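Local coordinates for protein ketosynthase (PDB 6KXD) that forms part of the ishigamide ketosynthase/chain length factor of a highly reducing type II polyketide synthase and probably takes part in elongating the polyketide chain, at residues B[273-276]-B[277-280]; B[301-304]-B[305-309]; B[82-86]-B[87-91]. One frame throughout, in Å; residues are numbered along the deposited sequence.

Contact 1: B[273-276]-B[277-280]; sequences ARRA and LRRA
In the C-terminal turns of helix 265-280, Arg275 and Arg278 lie side by side and point the same way, so that two guanidinium groups meet at the helix surface. NH2 of Arg278 stands over one face of the Arg275 guanidinium, offset toward its rim, and comes within 3.7 Å of Arg275 NH1. The two planes are turned 79° apart, so one amino group meets a face and the groups do not stack. Both side chains leave the helix with CG on the far side from the backbone N (chi1 -168° in Arg275 and 169° in Arg278), and a bend at chi3 in Arg278 brings its guanidinium back over Arg275, with Arg275 CA below one face. The pairing of like charges is likely to be somewhat unfavourable. Ordinary helical bonds hold the backbone: Leu277 N to Ala273 O (2.8 Å), Arg278 N to Arg274 O (2.8 Å) and Arg279 N to Arg275 O (2.9 Å). Ala280 N closes the series on Ala276 O, which also takes a hydrogen bond from Ser254 OG of strand 250-259. The helix lies against strands 250-259 and 365-373 of this thiolase-clan fold, Ala276 and Ala280 facing the strands with their small methyl groups. On the adjoining flank, Leu277 folds back along the preceding turn, its CG 3.4 Å from Ala273 O, while its side chain also touches Val370 and Leu310. Arg279 runs its aliphatic part past the same carbonyl that its amide uses, with CG 3.4 Å from Arg275 O, and its NH1 makes a long, weak ion pair with Glu256. At the subunit interface, Arg275 packs on Asn160 and Arg279 on Glu188, both of the partner ketosynthase chain.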
ATOM      1  N   ALA B 273      -1.005   7.605 -21.932  1.00 36.84           N
ATOM      2  CA  ALA B 273      -2.337   7.927 -22.453  1.00 39.69           C
ATOM      3  C   ALA B 273      -2.570   7.136 -23.744  1.00 40.38           C
ATOM      4  O   ALA B 273      -3.598   6.517 -23.937  1.00 39.17           O
ATOM      5  CB  ALA B 273      -2.477   9.397 -22.674  1.00 40.53           C
ATOM      6  N   ARG B 274      -1.557   7.091 -24.603  1.00 40.54           N
ATOM      7  CA  ARG B 274      -1.760   6.396 -25.900  1.00 46.27           C
ATOM      8  C   ARG B 274      -1.993   4.909 -25.677  1.00 41.78           C
ATOM      9  O   ARG B 274      -2.884   4.309 -26.310  1.00 43.17           O
ATOM     10  CB  ARG B 274      -0.566   6.605 -26.831  1.00 46.52           C
ATOM     11  CG  ARG B 274      -0.588   7.988 -27.437  1.00 49.97           C
ATOM     12  CD  ARG B 274       0.367   8.131 -28.606  1.00 51.38           C
ATOM     13  NE  ARG B 274       0.422   9.540 -28.960  1.00 55.56           N
ATOM     14  CZ  ARG B 274      -0.538  10.230 -29.578  1.00 69.38           C
ATOM     15  NH1 ARG B 274      -1.570   9.631 -30.154  1.00 66.43           N
ATOM     16  NH2 ARG B 274      -0.448  11.547 -29.618  1.00 77.81           N
ATOM     17  N   ARG B 275      -1.255   4.322 -24.717  1.00 44.91           N
ATOM     18  CA  ARG B 275      -1.446   2.961 -24.352  1.00 47.17           C
ATOM     19  C   ARG B 275      -2.851   2.783 -23.760  1.00 44.52           C
ATOM     20  O   ARG B 275      -3.514   1.848 -24.123  1.00 44.22           O
ATOM     21  CB  ARG B 275      -0.394   2.454 -23.359  1.00 48.31           C
ATOM     22  CG  ARG B 275      -0.378   0.941 -23.173  1.00 59.72           C
ATOM     23  CD  ARG B 275       0.848   0.459 -22.392  1.00 76.41           C
ATOM     24  NE  ARG B 275       1.626  -0.575 -23.088  1.00 87.13           N
ATOM     25  CZ  ARG B 275       2.625  -0.344 -23.956  1.00 89.46           C
ATOM     26  NH1 ARG B 275       2.989   0.891 -24.260  1.00 83.12           N
ATOM     27  NH2 ARG B 275       3.260  -1.355 -24.526  1.00 87.37           N
ATOM     28  N   ALA B 276      -3.273   3.677 -22.862  1.00 40.54           N
ATOM     29  CA  ALA B 276      -4.589   3.554 -22.240  1.00 41.21           C
ATOM     30  C   ALA B 276      -5.690   3.622 -23.317  1.00 42.58           C
ATOM     31  O   ALA B 276      -6.688   2.874 -23.312  1.00 41.82           O
ATOM     32  CB  ALA B 276      -4.768   4.602 -21.184  1.00 43.56           C
ATOM     33  N   LEU B 277      -5.521   4.525 -24.263  1.00 40.03           N
ATOM     34  CA  LEU B 277      -6.526   4.666 -25.316  1.00 41.93           C
ATOM     35  C   LEU B 277      -6.545   3.427 -26.219  1.00 44.09           C
ATOM     36  O   LEU B 277      -7.628   2.862 -26.503  1.00 45.63           O
ATOM     37  CB  LEU B 277      -6.232   5.945 -26.084  1.00 41.13           C
ATOM     38  CG  LEU B 277      -6.562   7.249 -25.361  1.00 40.82           C
ATOM     39  CD1 LEU B 277      -5.900   8.411 -26.076  1.00 41.70           C
ATOM     40  CD2 LEU B 277      -8.063   7.498 -25.258  1.00 39.85           C
ATOM     41  N   ARG B 278      -5.369   2.969 -26.637  1.00 42.91           N
ATOM     42  CA  ARG B 278      -5.274   1.722 -27.420  1.00 49.15           C
ATOM     43  C   ARG B 278      -6.001   0.593 -26.676  1.00 51.63           C
ATOM     44  O   ARG B 278      -6.909  -0.078 -27.227  1.00 48.79           O
ATOM     45  CB  ARG B 278      -3.805   1.392 -27.712  1.00 56.59           C
ATOM     46  CG  ARG B 278      -3.582  -0.001 -28.292  1.00 67.83           C
ATOM     47  CD  ARG B 278      -2.250  -0.168 -29.008  1.00 73.97           C
ATOM     48  NE  ARG B 278      -1.169   0.606 -28.399  1.00 76.19           N
ATOM     49  CZ  ARG B 278      -0.269   0.128 -27.540  1.00 80.77           C
ATOM     50  NH1 ARG B 278      -0.345  -1.124 -27.114  1.00 80.76           N
ATOM     51  NH2 ARG B 278       0.708   0.911 -27.113  1.00 74.30           N
ATOM     52  N   ARG B 279      -5.662   0.398 -25.402  1.00 46.57           N
ATOM     53  CA  ARG B 279      -6.196  -0.738 -24.636  1.00 45.63           C
ATOM     54  C   ARG B 279      -7.708  -0.614 -24.427  1.00 45.63           C
ATOM     55  O   ARG B 279      -8.402  -1.596 -24.313  1.00 47.97           O
ATOM     56  CB  ARG B 279      -5.427  -0.911 -23.325  1.00 52.00           C
ATOM     57  CG  ARG B 279      -4.023  -1.475 -23.531  1.00 63.75           C
ATOM     58  CD  ARG B 279      -3.498  -2.264 -22.345  1.00 74.36           C
ATOM     59  NE  ARG B 279      -3.534  -3.713 -22.522  1.00 88.97           N
ATOM     60  CZ  ARG B 279      -3.439  -4.601 -21.528  1.00 93.13           C
ATOM     61  NH1 ARG B 279      -3.467  -4.197 -20.270  1.00 84.09           N
ATOM     62  NH2 ARG B 279      -3.308  -5.891 -21.792  1.00 93.03           N
ATOM     63  N   ALA B 280      -8.215   0.608 -24.362  1.00 46.11           N
ATOM     64  CA  ALA B 280      -9.624   0.858 -24.287  1.00 46.61           C
ATOM     65  C   ALA B 280     -10.305   0.626 -25.648  1.00 49.98           C
ATOM     66  O   ALA B 280     -11.540   0.579 -25.718  1.00 50.33           O
ATOM     67  CB  ALA B 280      -9.832   2.270 -23.820  1.00 43.35           C
TER

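Contact 2: B[301-304]-B[305-309]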
ATOM      1  N   ARG B 301       2.837  20.734 -15.674  1.00 44.13           N
ATOM      2  CA  ARG B 301       2.769  21.556 -16.853  1.00 46.70           C
ATOM      3  C   ARG B 301       2.964  20.684 -18.094  1.00 42.48           C
ATOM      4  O   ARG B 301       2.295  20.913 -19.068  1.00 45.51           O
ATOM      5  CB  ARG B 301       3.791  22.693 -16.789  1.00 48.88           C
ATOM      6  CG  ARG B 301       3.384  23.783 -15.805  1.00 57.06           C
ATOM      7  CD  ARG B 301       4.399  24.915 -15.643  1.00 58.89           C
ATOM      8  NE  ARG B 301       5.717  24.464 -15.200  1.00 64.22           N
ATOM      9  CZ  ARG B 301       6.131  24.327 -13.935  1.00 66.80           C
ATOM     10  NH1 ARG B 301       5.310  24.492 -12.909  1.00 65.37           N
ATOM     11  NH2 ARG B 301       7.393  24.020 -13.711  1.00 66.90           N
ATOM     12  N   ALA B 302       3.903  19.743 -18.026  1.00 43.00           N
ATOM     13  CA  ALA B 302       4.218  18.868 -19.085  1.00 44.56           C
ATOM     14  C   ALA B 302       2.996  17.987 -19.377  1.00 44.88           C
ATOM     15  O   ALA B 302       2.696  17.687 -20.522  1.00 43.01           O
ATOM     16  CB  ALA B 302       5.431  18.036 -18.734  1.00 44.94           C
ATOM     17  N   GLU B 303       2.309  17.552 -18.313  1.00 42.47           N
ATOM     18  CA  GLU B 303       1.127  16.723 -18.454  1.00 40.84           C
ATOM     19  C   GLU B 303       0.054  17.470 -19.228  1.00 40.53           C
ATOM     20  O   GLU B 303      -0.538  16.895 -20.175  1.00 44.39           O
ATOM     21  CB  GLU B 303       0.607  16.333 -17.072  1.00 42.17           C
ATOM     22  CG  GLU B 303      -0.759  15.692 -17.116  1.00 40.92           C
ATOM     23  CD  GLU B 303      -1.383  15.660 -15.718  1.00 46.42           C
ATOM     24  OE1 GLU B 303      -1.080  16.560 -14.902  1.00 59.62           O
ATOM     25  OE2 GLU B 303      -2.095  14.711 -15.435  1.00 50.38           O
ATOM     26  N   HIS B 304      -0.173  18.735 -18.847  1.00 41.52           N
ATOM     27  CA  HIS B 304      -1.124  19.566 -19.484  1.00 43.82           C
ATOM     28  C   HIS B 304      -0.747  19.739 -20.963  1.00 44.36           C
ATOM     29  O   HIS B 304      -1.616  19.614 -21.820  1.00 44.77           O
ATOM     30  CB  HIS B 304      -1.285  20.923 -18.800  1.00 50.13           C
ATOM     31  CG  HIS B 304      -2.347  21.725 -19.475  1.00 59.17           C
ATOM     32  ND1 HIS B 304      -3.693  21.588 -19.153  1.00 66.35           N
ATOM     33  CD2 HIS B 304      -2.290  22.586 -20.515  1.00 64.63           C
ATOM     34  CE1 HIS B 304      -4.410  22.378 -19.926  1.00 67.79           C
ATOM     35  NE2 HIS B 304      -3.571  22.992 -20.778  1.00 65.78           N
ATOM     36  N   GLU B 305       0.516  20.045 -21.239  1.00 43.08           N
ATOM     37  CA  GLU B 305       0.958  20.223 -22.661  1.00 50.26           C
ATOM     38  C   GLU B 305       0.748  18.925 -23.452  1.00 47.61           C
ATOM     39  O   GLU B 305       0.321  18.941 -24.599  1.00 47.01           O
ATOM     40  CB  GLU B 305       2.417  20.688 -22.748  1.00 55.93           C
ATOM     41  CG  GLU B 305       2.619  22.132 -22.322  1.00 65.05           C
ATOM     42  CD  GLU B 305       1.636  23.108 -22.966  1.00 79.25           C
ATOM     43  OE1 GLU B 305       0.617  23.465 -22.310  1.00 84.25           O
ATOM     44  OE2 GLU B 305       1.873  23.490 -24.134  1.00 79.54           O
ATOM     45  N   ALA B 306       1.079  17.791 -22.845  1.00 40.95           N
ATOM     46  CA  ALA B 306       0.966  16.477 -23.487  1.00 40.56           C
ATOM     47  C   ALA B 306      -0.498  16.196 -23.850  1.00 45.48           C
ATOM     48  O   ALA B 306      -0.777  15.729 -24.934  1.00 39.98           O
ATOM     49  CB  ALA B 306       1.541  15.398 -22.616  1.00 39.53           C
ATOM     50  N   LEU B 307      -1.431  16.420 -22.921  1.00 39.83           N
ATOM     51  CA  LEU B 307      -2.824  16.141 -23.174  1.00 42.87           C
ATOM     52  C   LEU B 307      -3.431  17.150 -24.150  1.00 41.18           C
ATOM     53  O   LEU B 307      -4.282  16.795 -24.931  1.00 46.39           O
ATOM     54  CB  LEU B 307      -3.604  16.172 -21.851  1.00 49.16           C
ATOM     55  CG  LEU B 307      -3.404  14.917 -21.029  1.00 54.84           C
ATOM     56  CD1 LEU B 307      -4.015  15.103 -19.654  1.00 57.95           C
ATOM     57  CD2 LEU B 307      -4.004  13.707 -21.738  1.00 56.89           C
ATOM     58  N   ALA B 308      -2.957  18.388 -24.090  1.00 39.54           N
ATOM     59  CA  ALA B 308      -3.486  19.450 -24.905  1.00 46.90           C
ATOM     60  C   ALA B 308      -3.181  19.111 -26.358  1.00 43.89           C
ATOM     61  O   ALA B 308      -3.852  19.580 -27.238  1.00 48.71           O
ATOM     62  CB  ALA B 308      -2.893  20.782 -24.512  1.00 50.19           C
ATOM     63  N   ALA B 309      -2.153  18.301 -26.582  1.00 43.26           N
ATOM     64  CA  ALA B 309      -1.808  17.854 -27.959  1.00 50.48           C
ATOM     65  C   ALA B 309      -2.516  16.547 -28.356  1.00 48.11           C
ATOM     66  O   ALA B 309      -2.736  16.262 -29.521  1.00 44.77           O
ATOM     67  CB  ALA B 309      -0.329  17.677 -28.040  1.00 47.01           C
TER
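Glu305 meets the preceding helical turn and then the ring of His304 as its side chain runs outward. Its CB sits 3.7 Å from Arg301 O, with Ala302 O equally near, and CG lies 3.5 Å from Arg301 O, so the aliphatic part skirts the carbonyl that accepts the Glu305 amide (N to O 2.9 Å). The chain then bends at chi2 (-49°), which swings the carboxylate beside His304. There OE1 meets CD2 at the edge of the imidazole, in the ring plane and 3.5 Å away, the carboxylate and ring planes being 29° apart. The oxygen faces a ring carbon, while His304 NE2 is 4.5 Å from Glu305 OE1, too far for a direct bond; any attraction is therefore probably electrostatic and mild. These residues form the outward flank of helix 298-310, whose other flank faces strand 354-360 and helix 265-280. On that inner side Glu303 and Leu307, one turn apart, run side by side, Glu303 CG touching Leu307 CD1 at 4.2 Å. Glu303 CG is anti to the backbone N (chi1 169°), and the extended chain carries the buried carboxylate to the loop after strand 287-291: OE2 accepts a hydrogen bond from Cys293 N, and OE1 a weak one from Ala294 N. Leu307 packs on Leu356 and Cys358 of strand 354-360. Also toward helix 265-280, Ala306 places its CB 3.3 Å from Ala302 O and touches Val269 and Thr270.

Contact 3: B[82-86]-B[87-91]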
ATOM      1  N   ALA B  82     -12.249  11.419  19.125  1.00 42.11           N
ATOM      2  CA  ALA B  82     -11.468  12.511  19.770  1.00 47.65           C
ATOM      3  C   ALA B  82     -10.022  12.563  19.236  1.00 44.04           C
ATOM      4  O   ALA B  82      -9.464  13.637  19.134  1.00 47.46           O
ATOM      5  CB  ALA B  82     -11.491  12.333  21.273  1.00 46.39           C
ATOM      6  N   LYS B  83      -9.424  11.396  19.007  1.00 39.79           N
ATOM      7  CA  LYS B  83      -8.033  11.254  18.589  1.00 44.45           C
ATOM      8  C   LYS B  83      -7.942  10.865  17.107  1.00 43.79           C
ATOM      9  O   LYS B  83      -6.848  10.587  16.586  1.00 41.69           O
ATOM     10  CB  LYS B  83      -7.377  10.164  19.427  1.00 46.85           C
ATOM     11  CG  LYS B  83      -7.350  10.414  20.930  1.00 56.28           C
ATOM     12  CD  LYS B  83      -7.151  11.859  21.224  1.00 57.43           C
ATOM     13  CE  LYS B  83      -6.440  12.161  22.530  1.00 66.45           C
ATOM     14  NZ  LYS B  83      -5.890  13.539  22.460  1.00 60.77           N
ATOM     15  N   MET B  84      -9.088  10.814  16.429  1.00 41.51           N
ATOM     16  CA  MET B  84      -9.148  10.350  15.054  1.00 40.76           C
ATOM     17  C   MET B  84      -8.426  11.333  14.139  1.00 38.78           C
ATOM     18  O   MET B  84      -8.639  12.543  14.184  1.00 38.91           O
ATOM     19  CB  MET B  84     -10.587  10.214  14.563  1.00 41.80           C
ATOM     20  CG  MET B  84     -10.674   9.806  13.106  1.00 44.91           C
ATOM     21  SD  MET B  84     -12.348   9.520  12.579  1.00 40.82           S
ATOM     22  CE  MET B  84     -12.790   8.113  13.594  1.00 40.78           C
ATOM     23  N   ASP B  85      -7.612  10.777  13.247  1.00 40.41           N
ATOM     24  CA  ASP B  85      -6.928  11.610  12.275  1.00 41.47           C
ATOM     25  C   ASP B  85      -7.923  12.062  11.205  1.00 38.83           C
ATOM     26  O   ASP B  85      -8.895  11.376  10.837  1.00 38.34           O
ATOM     27  CB  ASP B  85      -5.756  10.867  11.646  1.00 40.28           C
ATOM     28  CG  ASP B  85      -6.221   9.612  10.939  1.00 41.91           C
ATOM     29  OD1 ASP B  85      -6.842   8.754  11.591  1.00 39.47           O
ATOM     30  OD2 ASP B  85      -5.999   9.521   9.706  1.00 44.73           O
ATOM     31  N   ARG B  86      -7.637  13.217  10.634  1.00 38.87           N
ATOM     32  CA  ARG B  86      -8.490  13.821   9.688  1.00 38.77           C
ATOM     33  C   ARG B  86      -8.595  12.923   8.444  1.00 39.75           C
ATOM     34  O   ARG B  86      -9.648  12.837   7.875  1.00 38.47           O
ATOM     35  CB  ARG B  86      -7.967  15.214   9.400  1.00 40.44           C
ATOM     36  CG  ARG B  86      -8.841  16.038   8.483  1.00 42.04           C
ATOM     37  CD  ARG B  86      -8.224  17.414   8.450  1.00 42.76           C
ATOM     38  NE  ARG B  86      -8.980  18.320   7.638  1.00 45.30           N
ATOM     39  CZ  ARG B  86     -10.042  18.994   8.046  1.00 47.96           C
ATOM     40  NH1 ARG B  86     -10.454  18.874   9.299  1.00 47.27           N
ATOM     41  NH2 ARG B  86     -10.696  19.766   7.197  1.00 43.63           N
ATOM     42  N   LEU B  87      -7.507  12.246   8.065  1.00 37.07           N
ATOM     43  CA  LEU B  87      -7.486  11.429   6.872  1.00 38.68           C
ATOM     44  C   LEU B  87      -8.555  10.350   7.009  1.00 41.91           C
ATOM     45  O   LEU B  87      -9.466  10.222   6.164  1.00 38.94           O
ATOM     46  CB  LEU B  87      -6.104  10.815   6.671  1.00 40.81           C
ATOM     47  CG  LEU B  87      -6.026   9.797   5.536  1.00 38.88           C
ATOM     48  CD1 LEU B  87      -6.325  10.483   4.205  1.00 38.88           C
ATOM     49  CD2 LEU B  87      -4.673   9.130   5.517  1.00 39.25           C
ATOM     50  N   THR B  88      -8.508   9.660   8.145  1.00 35.25           N
ATOM     51  CA  THR B  88      -9.475   8.637   8.414  1.00 36.18           C
ATOM     52  C   THR B  88     -10.866   9.240   8.406  1.00 37.70           C
ATOM     53  O   THR B  88     -11.806   8.623   7.837  1.00 38.44           O
ATOM     54  CB  THR B  88      -9.221   7.902   9.726  1.00 37.60           C
ATOM     55  OG1 THR B  88      -8.039   7.112   9.625  1.00 42.57           O
ATOM     56  CG2 THR B  88     -10.388   7.005  10.100  1.00 36.33           C
ATOM     57  N   ALA B  89     -11.020  10.381   9.051  1.00 38.17           N
ATOM     58  CA  ALA B  89     -12.342  11.002   9.151  1.00 37.70           C
ATOM     59  C   ALA B  89     -12.887  11.300   7.761  1.00 38.99           C
ATOM     60  O   ALA B  89     -14.053  11.043   7.472  1.00 39.65           O
ATOM     61  CB  ALA B  89     -12.275  12.257   9.973  1.00 39.25           C
ATOM     62  N   LEU B  90     -12.030  11.832   6.893  1.00 36.57           N
ATOM     63  CA  LEU B  90     -12.506  12.153   5.561  1.00 38.60           C
ATOM     64  C   LEU B  90     -12.973  10.907   4.818  1.00 34.34           C
ATOM     65  O   LEU B  90     -13.979  10.952   4.074  1.00 35.37           O
ATOM     66  CB  LEU B  90     -11.371  12.792   4.783  1.00 37.40           C
ATOM     67  CG  LEU B  90     -11.018  14.197   5.243  1.00 37.96           C
ATOM     68  CD1 LEU B  90      -9.672  14.534   4.649  1.00 39.06           C
ATOM     69  CD2 LEU B  90     -12.074  15.196   4.864  1.00 40.22           C
ATOM     70  N   ALA B  91     -12.190   9.830   4.928  1.00 32.59           N
ATOM     71  CA  ALA B  91     -12.494   8.564   4.303  1.00 34.95           C
ATOM     72  C   ALA B  91     -13.825   8.057   4.840  1.00 36.99           C
ATOM     73  O   ALA B  91     -14.660   7.535   4.069  1.00 34.35           O
ATOM     74  CB  ALA B  91     -11.429   7.541   4.550  1.00 37.44           C
TER
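Thr88 OG1 is held from two directions: it donates to Asp85 OD1 at 2.8 Å, and it shares a hydrogen bond with His156 ND1. The acceptor oxygen uses its syn lone pair, on the side of the other carboxylate oxygen. That second oxygen, OD2, takes the Thr88 backbone amide at 3.0 Å, with the N-H arriving from above the carboxylate, 58° out of its plane. Asp85 is thus the N-cap of helix 86-99, and one carboxylate grips both the amide and the hydroxyl of the third residue after it. The grip follows from the side-chain setting, with CG between the backbone N and the carbonyl carbon (chi1 60°), turning the group back over the first turn. Leu87 N, another amide of that turn, is satisfied by Glu207 OE1. With an alanine in place of Asp85 the carboxylate is lost, which would probably leave Thr88 N without its capping acceptor and the threonine hydroxyl held by His156 alone of the two. Across the same turn, Met84 and Ala89 form a hydrophobic staple: the methionine chain, extended through chi1 (177°) and chi2, carries SD to 3.7 Å from Ala89 CA and 3.8 Å from Ala89 CB. Regular helical bonds follow, Ala89 N to Asp85 O at 2.9 Å and Leu90 N to Arg86 O at 2.8 Å. Around this helix start, Met84 and Ala89 pack on Leu76 of helix 72-76, Asp85 touches Phe151 of helix 149-152, Thr88 rests on Ala157 and Ala160 of helix 156-165, and Arg86 reaches out to a salt bridge with Glu231 of strand 229-240.

How the contacts relate
Contacts 1 and 2 are close neighbours, their centres 16 Å apart and their nearest atoms about 5 Å apart, on two helices that pack against each other: Ala273 and Leu277 of contact 1 touch Leu310, just beyond contact 2, and Ala306 of contact 2 meets an earlier turn of helix 265-280. Contact 3 lies on the opposite side of the chain's centre, 37 Å from contact 1 and 35 Å from contact 2, centre to centre, within the N-terminal ketoacyl synthase family region. Contact 1 alone reaches the partner chain. Contacts 1 and 2 are both partly buried contacts along a helix with one exposed flank, whereas contact 3 is a buried contact at the start of helix 86-99.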